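Local structure of tryptophane-5-halogenase (Microbispora sp. ATCC PTA-5024, 5UAO) at residues Leu103-Glu108 with Pro353-Gly358; Ala73-Met78 with Leu458-Glu463; Phe116-Asp121 with Val465-Leu470. The protein probably uses its bound flavin to chlorinate a tryptophan of a lanthipeptide at ring position 5 during biosynthesis of the antibiotic NAI-107. All coordinates share one frame; numbering follows the deposited sequence.

Interaction 1. Residues Leu103-Glu108 with Pro353-Gly358; sequences LGIRFE and PLESSG. With FAD (flavin-adenine dinucleotide), chain E.
I105 meets the loop 353-358 through the end of its longer branch. Its CD1 lies 3.4 Å from L354 O and 3.6 Å from E355 OE1, a methyl group set against two oxygens. The branch extends this far because CG1 is anti to the carbonyl carbon (chi1 -61°) and CD1 continues it in an extended line. Beside it, F107 offers the rim of its ring: CZ is 3.7 Å from E355 OE2, with ring and carboxylate planes turned 45° apart, and CE1 packs at 4.3 Å on L354 CD1. CG2 of I105 lies over one face of the same ring, so the two strand residues form a joint apolar surface against which the carboxylate lies, OE2 at the edge of the F107 ring. No hydrogen bond joins the segments. The bend of E355 at chi2 (-78°) brings its carboxylate to this surface, where H404 NE2 of helix 383-406 hydrogen-bonds OE2 and thus anchors the buried acid. On its far side the loop lines the cofactor. P353 CB comes within 3.1 Å of FAD N5, a tight approach, and S356 CB lies 3.6 Å from FAD N3, while G358 begins helix 358-372. The arrangement belongs to the flavin pocket of a tryptophan halogenase: a loop lines the isoalloxazine on one side and rests on strand 104-108, sheet neighbour of strands 116-119 and 274-279, on the other.

Interaction 2. Residues Ala73-Met78 with Leu458-Glu463; sequences ATVSYM and LFYGLE. With FAD (flavin-adenine dinucleotide), chain E.
With CG anti to the backbone N (chi1 170°), F459 projects its ring straight at V75, whose side chain comes from the opposite direction. V75 in turn has CG1 anti to its carbonyl carbon (chi1 -62°), which leaves CG2 over one face of the F459 ring in a CH-pi contact, 4.1 Å from the centroid and 14° off the normal. V75 CB comes to 3.5 Å from F459 CE2, over the same face but nearer the rim. S76 OG lies at the ring edge, in its plane, 3.4 Å from F459 CE1. The neighbouring Y460 crosses V75 at about a right angle, with V75 CG1 3.7 Å from Y460 OH; that hydroxyl is hydrogen-bonded to E355 O. F459 CD2 sits over the centre of the Y460 ring, so the two aromatic rings close on V75 together. Replacing F459 by an alanine is likely to open a gap beside V75 and S76 and leave one face of the Y460 ring without its aromatic cover. At the other end of the segment, A73 grips the flavin twice: its N donates to FAD O4 (3.2 Å), and its O accepts from FAD N3 (2.7 Å). The contact thus joins the start of helix 76-85 to the approach to helix 461-471, with L360 of helix 358-372 touching both Y77 and F459.

Interaction 3. Residues Phe116-Asp121 with Val465-Leu470; sequences FVAPFD and VDTLLL
Helix 461-471 packs here on strand 116-119, an outermost strand of the chain's seven-stranded mixed sheet, as a helix layered on the edge of a beta sheet and running antiparallel to the strand. The axes of strand 116-119 and helix segment 465-470 approach to 9.0 Å, and their directions differ by 177°. The CA atoms of A118 and T467 are the nearest across the two segments, and A118 brings a single methyl to the contact. With OG1 anti to the carbonyl carbon (chi1 -58°), T467 has its CG2 anti to the backbone N, which turns this methyl to the strand: it lies 4.1 Å from A118 CB. OG1 is hydrogen-bonded to E463 O one turn earlier, so the hydroxyl of this buried threonine has a partner within its own helix. The ring of F116 extends the contact along the helix toward L468, which it crosses at about a right angle, and it also meets the ring of F107 on the adjacent strand. V117 points the other way, onto A146 and M149 of helix 144-151, so that helices cover both sides of the strand. Among the closest atoms, V117 O lies 3.8 Å from T467 CG2, and L468 CD1 meets the edge of the F116 ring, in its plane, 3.9 Å from CZ.

The three contacts lie close together: the centre of interaction 1 is about 10 Å from those of interactions 2 and 3, which are about 12 Å apart. Along the chain, interaction 1 is nested within the loop closed by interaction 2, while interaction 3 crosses both. Strands 104-108 and 116-119 are antiparallel neighbours, joined by the bonds from F107 N to F116 O and from A118 N to I105 O. Interactions 2 and 3 share helix 461-471, and the F120 ring touches V75 and F459. Segments 353-358 and 73-78 both reach the flavin. The region of helix 461-471, late in the chain, thus meets both the loop beside the flavin and the edge strand 116-119.

Interaction 1. Residues Leu103-Glu108 with Pro353-Gly358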
loop_
_atom_site.group_PDB
_atom_site.type_symbol
_atom_site.label_atom_id
_atom_site.label_comp_id
_atom_site.label_asym_id
_atom_site.label_seq_id
_atom_site.Cartn_x
_atom_site.Cartn_y
_atom_site.Cartn_z
ATOM N N LEU A 103 -10.869 7.758 -23.623
ATOM C CA LEU A 103 -11.047 8.690 -22.537
ATOM C C LEU A 103 -11.656 7.957 -21.342
ATOM O O LEU A 103 -11.664 8.458 -20.181
ATOM C CB LEU A 103 -12.019 9.816 -22.953
ATOM C CG LEU A 103 -11.554 10.735 -24.084
ATOM C CD1 LEU A 103 -12.494 11.882 -24.303
ATOM C CD2 LEU A 103 -10.190 11.251 -23.740
ATOM N N GLY A 104 -12.148 6.773 -21.636
ATOM C CA GLY A 104 -12.747 5.909 -20.626
ATOM C C GLY A 104 -13.570 4.794 -21.241
ATOM O O GLY A 104 -13.375 4.411 -22.398
ATOM N N ILE A 105 -14.440 4.216 -20.401
ATOM C CA ILE A 105 -15.351 3.188 -20.817
ATOM C C ILE A 105 -16.798 3.701 -20.640
ATOM O O ILE A 105 -17.177 4.241 -19.578
ATOM C CB ILE A 105 -15.192 1.906 -19.982
ATOM C CG1 ILE A 105 -13.790 1.330 -20.114
ATOM C CG2 ILE A 105 -16.273 0.927 -20.359
ATOM C CD1 ILE A 105 -13.424 0.187 -19.193
ATOM N N ARG A 106 -17.564 3.556 -21.712
ATOM C CA ARG A 106 -18.993 3.696 -21.644
ATOM C C ARG A 106 -19.686 2.395 -21.326
ATOM O O ARG A 106 -19.767 1.472 -22.178
ATOM C CB ARG A 106 -19.517 4.202 -22.969
ATOM C CG ARG A 106 -20.979 4.561 -22.951
ATOM C CD ARG A 106 -21.523 5.127 -24.271
ATOM N NE ARG A 106 -22.948 5.249 -23.996
ATOM C CZ ARG A 106 -23.870 4.322 -24.267
ATOM N NH1 ARG A 106 -23.601 3.233 -24.987
ATOM N NH2 ARG A 106 -25.100 4.529 -23.848
ATOM N N PHE A 107 -20.395 2.412 -20.218
ATOM C CA PHE A 107 -21.041 1.219 -19.690
ATOM C C PHE A 107 -22.560 1.218 -19.961
ATOM O O PHE A 107 -23.302 1.979 -19.312
ATOM C CB PHE A 107 -20.796 1.156 -18.179
ATOM C CG PHE A 107 -19.488 0.559 -17.771
ATOM C CD1 PHE A 107 -19.306 -0.809 -17.833
ATOM C CD2 PHE A 107 -18.434 1.357 -17.303
ATOM C CE1 PHE A 107 -18.106 -1.396 -17.490
ATOM C CE2 PHE A 107 -17.245 0.776 -16.933
ATOM C CZ PHE A 107 -17.063 -0.599 -17.048
ATOM N N GLU A 108 -23.017 0.396 -20.922
ATOM C CA GLU A 108 -24.458 0.180 -21.110
ATOM C C GLU A 108 -24.784 -1.013 -20.190
ATOM O O GLU A 108 -24.716 -2.184 -20.553
ATOM C CB GLU A 108 -24.912 -0.153 -22.520
ATOM C CG GLU A 108 -24.310 0.658 -23.599
ATOM C CD GLU A 108 -25.025 0.309 -24.911
ATOM O OE1 GLU A 108 -24.339 -0.154 -25.893
ATOM O OE2 GLU A 108 -26.302 0.363 -24.891
ATOM N N PRO A 353 -11.600 -8.900 -20.576
ATOM C CA PRO A 353 -11.140 -7.555 -20.809
ATOM C C PRO A 353 -12.112 -6.486 -20.434
ATOM O O PRO A 353 -12.068 -5.378 -20.991
ATOM C CB PRO A 353 -10.876 -7.554 -22.317
ATOM C CG PRO A 353 -11.974 -8.471 -22.802
ATOM C CD PRO A 353 -11.892 -9.595 -21.846
ATOM N N LEU A 354 -12.931 -6.693 -19.415
ATOM C CA LEU A 354 -13.896 -5.630 -19.032
ATOM C C LEU A 354 -13.275 -4.253 -18.566
ATOM O O LEU A 354 -13.874 -3.141 -18.621
ATOM C CB LEU A 354 -14.832 -6.254 -18.002
ATOM C CG LEU A 354 -16.166 -5.638 -17.659
ATOM C CD1 LEU A 354 -17.025 -5.314 -18.855
ATOM C CD2 LEU A 354 -16.869 -6.664 -16.771
ATOM N N GLU A 355 -12.086 -4.301 -18.042
ATOM C CA GLU A 355 -11.369 -3.042 -17.628
ATOM C C GLU A 355 -10.017 -2.826 -18.323
ATOM O O GLU A 355 -9.172 -2.040 -17.848
ATOM C CB GLU A 355 -11.207 -3.050 -16.108
ATOM C CG GLU A 355 -12.518 -2.808 -15.381
ATOM C CD GLU A 355 -12.942 -1.349 -15.372
ATOM O OE1 GLU A 355 -12.156 -0.498 -15.877
ATOM O OE2 GLU A 355 -14.092 -1.064 -14.955
ATOM N N SER A 356 -9.812 -3.572 -19.418
ATOM C CA SER A 356 -8.502 -3.744 -20.115
ATOM C C SER A 356 -7.253 -3.677 -19.277
ATOM O O SER A 356 -6.430 -2.784 -19.374
ATOM C CB SER A 356 -8.351 -2.790 -21.286
ATOM O OG SER A 356 -8.907 -1.591 -20.982
ATOM N N SER A 357 -7.160 -4.620 -18.390
ATOM C CA SER A 357 -6.012 -4.752 -17.554
ATOM C C SER A 357 -4.922 -5.640 -18.172
ATOM O O SER A 357 -3.869 -5.736 -17.609
ATOM C CB SER A 357 -6.464 -5.421 -16.261
ATOM O OG SER A 357 -7.303 -6.492 -16.574
ATOM N N GLY A 358 -5.166 -6.332 -19.290
ATOM C CA GLY A 358 -4.188 -7.303 -19.829
ATOM C C GLY A 358 -2.802 -6.723 -20.084
ATOM O O GLY A 358 -1.805 -7.211 -19.521
HETATM P PA FAD E . -0.441 -15.123 -27.178
HETATM O O1A FAD E . -0.880 -13.885 -27.962
HETATM O O2A FAD E . -1.356 -16.348 -26.986
HETATM O O5B FAD E . 1.007 -15.599 -27.691
HETATM C C5B FAD E . 1.603 -16.850 -27.417
HETATM C C4B FAD E . 2.854 -16.952 -28.271
HETATM O O4B FAD E . 3.467 -18.125 -27.730
HETATM C C3B FAD E . 2.680 -17.187 -29.785
HETATM O O3B FAD E . 3.673 -16.401 -30.618
HETATM C C2B FAD E . 2.931 -18.690 -29.945
HETATM O O2B FAD E . 3.434 -19.117 -31.275
HETATM C C1B FAD E . 3.943 -18.918 -28.822
HETATM N N9A FAD E . 4.033 -20.351 -28.454
HETATM C C8A FAD E . 3.092 -21.086 -27.790
HETATM N N7A FAD E . 3.549 -22.357 -27.621
HETATM C C5A FAD E . 4.772 -22.420 -28.205
HETATM C C6A FAD E . 5.743 -23.484 -28.429
HETATM N N6A FAD E . 5.493 -24.741 -27.956
HETATM N N1A FAD E . 6.870 -23.159 -29.047
HETATM C C2A FAD E . 7.141 -21.916 -29.490
HETATM N N3A FAD E . 6.278 -20.911 -29.338
HETATM C C4A FAD E . 5.102 -21.119 -28.716
HETATM N N1 FAD E . -5.698 -7.068 -23.053
HETATM C C2 FAD E . -5.774 -5.694 -23.058
HETATM O O2 FAD E . -4.826 -4.994 -22.575
HETATM N N3 FAD E . -6.846 -5.046 -23.588
HETATM C C4 FAD E . -7.897 -5.686 -24.141
HETATM O O4 FAD E . -8.858 -4.987 -24.592
HETATM C C4X FAD E . -7.861 -7.186 -24.166
HETATM N N5 FAD E . -8.886 -7.951 -24.637
HETATM C C5X FAD E . -8.837 -9.304 -24.648
HETATM C C6 FAD E . -9.919 -10.020 -25.144
HETATM C C7 FAD E . -9.925 -11.403 -25.141
HETATM C C7M FAD E . -11.062 -12.211 -25.693
HETATM C C8 FAD E . -8.752 -12.131 -24.662
HETATM C C8M FAD E . -8.768 -13.646 -24.679
HETATM C C9 FAD E . -7.676 -11.421 -24.157
HETATM C C9A FAD E . -7.651 -10.025 -24.097
HETATM N N10 FAD E . -6.544 -9.285 -23.554
HETATM C C10 FAD E . -6.663 -7.858 -23.575
HETATM C "C1'" FAD E . -5.250 -9.851 -23.063
HETATM C "C2'" FAD E . -4.250 -9.557 -24.282
HETATM O "O2'" FAD E . -4.959 -10.118 -25.380
HETATM C "C3'" FAD E . -2.896 -10.216 -24.728
HETATM O "O3'" FAD E . -2.375 -10.052 -26.101
HETATM C "C4'" FAD E . -3.152 -11.674 -24.975
HETATM O "O4'" FAD E . -4.508 -12.042 -24.580
HETATM C "C5'" FAD E . -1.958 -12.402 -24.357
HETATM O "O5'" FAD E . -0.807 -12.190 -25.123
HETATM P P FAD E . 0.301 -13.384 -24.972
HETATM O O1P FAD E . 0.463 -13.742 -23.557
HETATM O O2P FAD E . 1.494 -12.778 -25.700
HETATM O O3P FAD E . -0.197 -14.737 -25.607
#

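Interaction 2. Residues Ala73-Met78 with Leu458-Glu463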
loop_
_atom_site.group_PDB
_atom_site.type_symbol
_atom_site.label_atom_id
_atom_site.label_comp_id
_atom_site.label_asym_id
_atom_site.label_seq_id
_atom_site.Cartn_x
_atom_site.Cartn_y
_atom_site.Cartn_z
ATOM N N ALA A 73 -7.553 -2.595 -26.259
ATOM C CA ALA A 73 -7.760 -1.384 -25.480
ATOM C C ALA A 73 -6.774 -1.369 -24.311
ATOM O O ALA A 73 -6.456 -2.416 -23.779
ATOM C CB ALA A 73 -9.195 -1.273 -24.941
ATOM N N THR A 74 -6.372 -0.193 -23.863
ATOM C CA THR A 74 -5.431 -0.111 -22.756
ATOM C C THR A 74 -5.859 0.927 -21.736
ATOM O O THR A 74 -6.969 1.490 -21.777
ATOM C CB THR A 74 -3.967 0.181 -23.258
ATOM O OG1 THR A 74 -3.900 1.477 -23.871
ATOM C CG2 THR A 74 -3.594 -0.761 -24.333
ATOM N N VAL A 75 -4.972 1.178 -20.789
ATOM C CA VAL A 75 -5.193 2.208 -19.756
ATOM C C VAL A 75 -4.103 3.289 -19.901
ATOM O O VAL A 75 -3.073 3.074 -20.572
ATOM C CB VAL A 75 -5.173 1.613 -18.320
ATOM C CG1 VAL A 75 -6.267 0.612 -18.088
ATOM C CG2 VAL A 75 -3.810 1.037 -17.961
ATOM N N SER A 76 -4.283 4.388 -19.173
ATOM C CA SER A 76 -3.465 5.559 -19.333
ATOM C C SER A 76 -1.979 5.280 -19.095
ATOM O O SER A 76 -1.089 5.757 -19.861
ATOM C CB SER A 76 -4.026 6.712 -18.491
ATOM O OG SER A 76 -3.835 6.336 -17.166
ATOM N N TYR A 77 -1.663 4.415 -18.153
ATOM C CA TYR A 77 -0.258 4.056 -17.868
ATOM C C TYR A 77 0.517 3.522 -19.054
ATOM O O TYR A 77 1.748 3.711 -19.225
ATOM C CB TYR A 77 -0.253 3.008 -16.758
ATOM C CG TYR A 77 1.105 2.654 -16.269
ATOM C CD1 TYR A 77 1.770 3.529 -15.414
ATOM C CD2 TYR A 77 1.742 1.466 -16.642
ATOM C CE1 TYR A 77 3.032 3.248 -14.913
ATOM C CE2 TYR A 77 3.032 1.184 -16.170
ATOM C CZ TYR A 77 3.671 2.096 -15.310
ATOM O OH TYR A 77 4.921 1.918 -14.778
ATOM N N MET A 78 -0.215 2.792 -19.896
ATOM C CA MET A 78 0.401 2.131 -21.028
ATOM C C MET A 78 1.004 3.138 -21.978
ATOM O O MET A 78 1.985 2.826 -22.711
ATOM C CB MET A 78 -0.597 1.255 -21.768
ATOM C CG MET A 78 0.044 0.144 -22.528
ATOM S SD MET A 78 0.929 -1.027 -21.481
ATOM C CE MET A 78 1.772 -2.022 -22.695
ATOM N N LEU A 458 -4.690 -0.944 -7.654
ATOM C CA LEU A 458 -3.795 0.179 -7.645
ATOM C C LEU A 458 -4.027 1.120 -8.779
ATOM O O LEU A 458 -3.999 2.347 -8.587
ATOM C CB LEU A 458 -2.377 -0.336 -7.757
ATOM C CG LEU A 458 -1.305 0.715 -7.519
ATOM C CD1 LEU A 458 -1.465 1.333 -6.110
ATOM C CD2 LEU A 458 0.045 0.027 -7.736
ATOM N N PHE A 459 -4.213 0.603 -9.988
ATOM C CA PHE A 459 -4.377 1.574 -11.056
ATOM C C PHE A 459 -5.780 2.206 -11.015
ATOM O O PHE A 459 -5.919 3.376 -11.216
ATOM C CB PHE A 459 -4.125 0.967 -12.454
ATOM C CG PHE A 459 -4.525 1.880 -13.525
ATOM C CD1 PHE A 459 -3.715 2.976 -13.847
ATOM C CD2 PHE A 459 -5.753 1.745 -14.171
ATOM C CE1 PHE A 459 -4.096 3.888 -14.840
ATOM C CE2 PHE A 459 -6.151 2.690 -15.131
ATOM C CZ PHE A 459 -5.338 3.764 -15.437
ATOM N N TYR A 460 -6.807 1.395 -10.801
ATOM C CA TYR A 460 -8.224 1.783 -10.983
ATOM C C TYR A 460 -8.723 2.568 -9.762
ATOM O O TYR A 460 -9.548 3.474 -9.895
ATOM C CB TYR A 460 -9.081 0.507 -11.249
ATOM C CG TYR A 460 -8.667 -0.217 -12.501
ATOM C CD1 TYR A 460 -9.174 0.137 -13.752
ATOM C CD2 TYR A 460 -7.733 -1.273 -12.444
ATOM C CE1 TYR A 460 -8.721 -0.509 -14.926
ATOM C CE2 TYR A 460 -7.302 -1.918 -13.575
ATOM C CZ TYR A 460 -7.767 -1.514 -14.825
ATOM O OH TYR A 460 -7.354 -2.212 -15.929
ATOM N N GLY A 461 -8.293 2.135 -8.574
ATOM C CA GLY A 461 -8.417 2.914 -7.343
ATOM C C GLY A 461 -9.823 2.919 -6.798
ATOM O O GLY A 461 -10.746 2.290 -7.363
ATOM N N LEU A 462 -9.986 3.629 -5.686
ATOM C CA LEU A 462 -11.255 3.792 -5.061
ATOM C C LEU A 462 -12.227 4.478 -5.989
ATOM O O LEU A 462 -13.427 4.183 -5.938
ATOM C CB LEU A 462 -11.163 4.659 -3.807
ATOM C CG LEU A 462 -10.632 3.962 -2.600
ATOM C CD1 LEU A 462 -10.597 4.998 -1.505
ATOM C CD2 LEU A 462 -11.515 2.758 -2.243
ATOM N N GLU A 463 -11.727 5.404 -6.805
ATOM C CA GLU A 463 -12.587 6.117 -7.765
ATOM C C GLU A 463 -13.250 5.136 -8.750
ATOM O O GLU A 463 -14.399 5.282 -9.119
ATOM C CB GLU A 463 -11.831 7.296 -8.476
ATOM C CG GLU A 463 -10.607 6.980 -9.328
ATOM C CD GLU A 463 -9.283 6.765 -8.541
ATOM O OE1 GLU A 463 -9.325 6.686 -7.299
ATOM O OE2 GLU A 463 -8.185 6.647 -9.168
HETATM P PA FAD E . -0.441 -15.123 -27.178
HETATM O O1A FAD E . -0.880 -13.885 -27.962
HETATM O O2A FAD E . -1.356 -16.348 -26.986
HETATM O O5B FAD E . 1.007 -15.599 -27.691
HETATM C C5B FAD E . 1.603 -16.850 -27.417
HETATM C C4B FAD E . 2.854 -16.952 -28.271
HETATM O O4B FAD E . 3.467 -18.125 -27.730
HETATM C C3B FAD E . 2.680 -17.187 -29.785
HETATM O O3B FAD E . 3.673 -16.401 -30.618
HETATM C C2B FAD E . 2.931 -18.690 -29.945
HETATM O O2B FAD E . 3.434 -19.117 -31.275
HETATM C C1B FAD E . 3.943 -18.918 -28.822
HETATM N N9A FAD E . 4.033 -20.351 -28.454
HETATM C C8A FAD E . 3.092 -21.086 -27.790
HETATM N N7A FAD E . 3.549 -22.357 -27.621
HETATM C C5A FAD E . 4.772 -22.420 -28.205
HETATM C C6A FAD E . 5.743 -23.484 -28.429
HETATM N N6A FAD E . 5.493 -24.741 -27.956
HETATM N N1A FAD E . 6.870 -23.159 -29.047
HETATM C C2A FAD E . 7.141 -21.916 -29.490
HETATM N N3A FAD E . 6.278 -20.911 -29.338
HETATM C C4A FAD E . 5.102 -21.119 -28.716
HETATM N N1 FAD E . -5.698 -7.068 -23.053
HETATM C C2 FAD E . -5.774 -5.694 -23.058
HETATM O O2 FAD E . -4.826 -4.994 -22.575
HETATM N N3 FAD E . -6.846 -5.046 -23.588
HETATM C C4 FAD E . -7.897 -5.686 -24.141
HETATM O O4 FAD E . -8.858 -4.987 -24.592
HETATM C C4X FAD E . -7.861 -7.186 -24.166
HETATM N N5 FAD E . -8.886 -7.951 -24.637
HETATM C C5X FAD E . -8.837 -9.304 -24.648
HETATM C C6 FAD E . -9.919 -10.020 -25.144
HETATM C C7 FAD E . -9.925 -11.403 -25.141
HETATM C C7M FAD E . -11.062 -12.211 -25.693
HETATM C C8 FAD E . -8.752 -12.131 -24.662
HETATM C C8M FAD E . -8.768 -13.646 -24.679
HETATM C C9 FAD E . -7.676 -11.421 -24.157
HETATM C C9A FAD E . -7.651 -10.025 -24.097
HETATM N N10 FAD E . -6.544 -9.285 -23.554
HETATM C C10 FAD E . -6.663 -7.858 -23.575
HETATM C "C1'" FAD E . -5.250 -9.851 -23.063
HETATM C "C2'" FAD E . -4.250 -9.557 -24.282
HETATM O "O2'" FAD E . -4.959 -10.118 -25.380
HETATM C "C3'" FAD E . -2.896 -10.216 -24.728
HETATM O "O3'" FAD E . -2.375 -10.052 -26.101
HETATM C "C4'" FAD E . -3.152 -11.674 -24.975
HETATM O "O4'" FAD E . -4.508 -12.042 -24.580
HETATM C "C5'" FAD E . -1.958 -12.402 -24.357
HETATM O "O5'" FAD E . -0.807 -12.190 -25.123
HETATM P P FAD E . 0.301 -13.384 -24.972
HETATM O O1P FAD E . 0.463 -13.742 -23.557
HETATM O O2P FAD E . 1.494 -12.778 -25.700
HETATM O O3P FAD E . -0.197 -14.737 -25.607
#

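Interaction 3. Residues Phe116-Asp121 with Val465-Leu470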
loop_
_atom_site.group_PDB
_atom_site.type_symbol
_atom_site.label_atom_id
_atom_site.label_comp_id
_atom_site.label_asym_id
_atom_site.label_seq_id
_atom_site.Cartn_x
_atom_site.Cartn_y
_atom_site.Cartn_z
ATOM N N PHE A 116 -23.862 4.587 -17.908
ATOM C CA PHE A 116 -22.978 5.570 -17.237
ATOM C C PHE A 116 -21.626 5.450 -17.866
ATOM O O PHE A 116 -21.338 4.473 -18.554
ATOM C CB PHE A 116 -22.822 5.384 -15.706
ATOM C CG PHE A 116 -22.383 3.996 -15.309
ATOM C CD1 PHE A 116 -23.328 2.971 -15.236
ATOM C CD2 PHE A 116 -21.053 3.689 -15.066
ATOM C CE1 PHE A 116 -22.971 1.679 -14.908
ATOM C CE2 PHE A 116 -20.682 2.383 -14.722
ATOM C CZ PHE A 116 -21.637 1.382 -14.615
ATOM N N VAL A 117 -20.794 6.436 -17.601
ATOM C CA VAL A 117 -19.457 6.498 -18.178
ATOM C C VAL A 117 -18.440 6.545 -17.066
ATOM O O VAL A 117 -18.694 7.092 -15.990
ATOM C CB VAL A 117 -19.257 7.708 -19.159
ATOM C CG1 VAL A 117 -20.190 7.576 -20.354
ATOM C CG2 VAL A 117 -19.434 9.031 -18.476
ATOM N N ALA A 118 -17.298 5.946 -17.346
ATOM C CA ALA A 118 -16.211 5.809 -16.435
ATOM C C ALA A 118 -14.953 6.368 -17.082
ATOM O O ALA A 118 -14.305 5.680 -17.872
ATOM C CB ALA A 118 -16.015 4.327 -16.135
ATOM N N PRO A 119 -14.535 7.542 -16.655
ATOM C CA PRO A 119 -13.421 8.221 -17.258
ATOM C C PRO A 119 -12.083 7.973 -16.544
ATOM O O PRO A 119 -12.049 7.523 -15.416
ATOM C CB PRO A 119 -13.855 9.688 -17.150
ATOM C CG PRO A 119 -14.451 9.732 -15.796
ATOM C CD PRO A 119 -15.182 8.405 -15.632
ATOM N N PHE A 120 -10.971 8.330 -17.182
ATOM C CA PHE A 120 -9.643 8.168 -16.582
ATOM C C PHE A 120 -9.174 9.388 -15.735
ATOM O O PHE A 120 -8.128 9.301 -15.089
ATOM C CB PHE A 120 -8.596 8.010 -17.687
ATOM C CG PHE A 120 -8.566 6.654 -18.346
ATOM C CD1 PHE A 120 -8.306 5.487 -17.590
ATOM C CD2 PHE A 120 -8.700 6.544 -19.726
ATOM C CE1 PHE A 120 -8.282 4.229 -18.218
ATOM C CE2 PHE A 120 -8.601 5.308 -20.369
ATOM C CZ PHE A 120 -8.409 4.145 -19.625
ATOM N N ASP A 121 -9.893 10.511 -15.782
ATOM C CA ASP A 121 -9.342 11.827 -15.333
ATOM C C ASP A 121 -9.748 12.366 -13.962
ATOM O O ASP A 121 -9.641 13.592 -13.674
ATOM C CB ASP A 121 -9.736 12.896 -16.310
ATOM C CG ASP A 121 -11.224 13.188 -16.277
ATOM O OD1 ASP A 121 -12.021 12.322 -15.834
ATOM O OD2 ASP A 121 -11.586 14.290 -16.729
ATOM N N VAL A 465 -13.913 1.917 -8.161
ATOM C CA VAL A 465 -14.920 1.158 -7.357
ATOM C C VAL A 465 -16.176 2.017 -7.135
ATOM O O VAL A 465 -17.308 1.554 -7.369
ATOM C CB VAL A 465 -14.350 0.708 -5.998
ATOM C CG1 VAL A 465 -15.429 0.004 -5.154
ATOM C CG2 VAL A 465 -13.161 -0.254 -6.239
ATOM N N ASP A 466 -15.991 3.258 -6.724
ATOM C CA ASP A 466 -17.120 4.181 -6.542
ATOM C C ASP A 466 -17.949 4.336 -7.844
ATOM O O ASP A 466 -19.169 4.346 -7.814
ATOM C CB ASP A 466 -16.602 5.539 -6.145
ATOM C CG ASP A 466 -16.332 5.697 -4.601
ATOM O OD1 ASP A 466 -16.920 5.015 -3.694
ATOM O OD2 ASP A 466 -15.543 6.622 -4.313
ATOM N N THR A 467 -17.290 4.437 -8.984
ATOM C CA THR A 467 -18.020 4.734 -10.210
ATOM C C THR A 467 -18.878 3.549 -10.596
ATOM O O THR A 467 -20.029 3.726 -10.950
ATOM C CB THR A 467 -17.076 5.149 -11.357
ATOM O OG1 THR A 467 -16.323 6.280 -10.947
ATOM C CG2 THR A 467 -17.817 5.453 -12.637
ATOM N N LEU A 468 -18.328 2.345 -10.484
ATOM C CA LEU A 468 -19.028 1.136 -10.835
ATOM C C LEU A 468 -20.195 0.910 -9.910
ATOM O O LEU A 468 -21.266 0.558 -10.364
ATOM C CB LEU A 468 -18.112 -0.129 -10.831
ATOM C CG LEU A 468 -17.591 -0.423 -12.221
ATOM C CD1 LEU A 468 -18.691 -0.838 -13.230
ATOM C CD2 LEU A 468 -16.849 0.768 -12.772
ATOM N N LEU A 469 -20.014 1.178 -8.623
ATOM C CA LEU A 469 -21.076 0.872 -7.663
ATOM C C LEU A 469 -22.250 1.933 -7.759
ATOM O O LEU A 469 -23.420 1.597 -7.838
ATOM C CB LEU A 469 -20.463 0.807 -6.266
ATOM C CG LEU A 469 -19.585 -0.404 -5.939
ATOM C CD1 LEU A 469 -19.062 -0.202 -4.499
ATOM C CD2 LEU A 469 -20.434 -1.625 -5.945
ATOM N N LEU A 470 -21.898 3.188 -7.910
ATOM C CA LEU A 470 -22.916 4.243 -8.033
ATOM C C LEU A 470 -23.552 4.186 -9.419
ATOM O O LEU A 470 -24.763 4.424 -9.599
ATOM C CB LEU A 470 -22.248 5.621 -7.798
ATOM C CG LEU A 470 -21.780 5.894 -6.369
ATOM C CD1 LEU A 470 -20.844 7.049 -6.471
ATOM C CD2 LEU A 470 -22.934 6.176 -5.430
#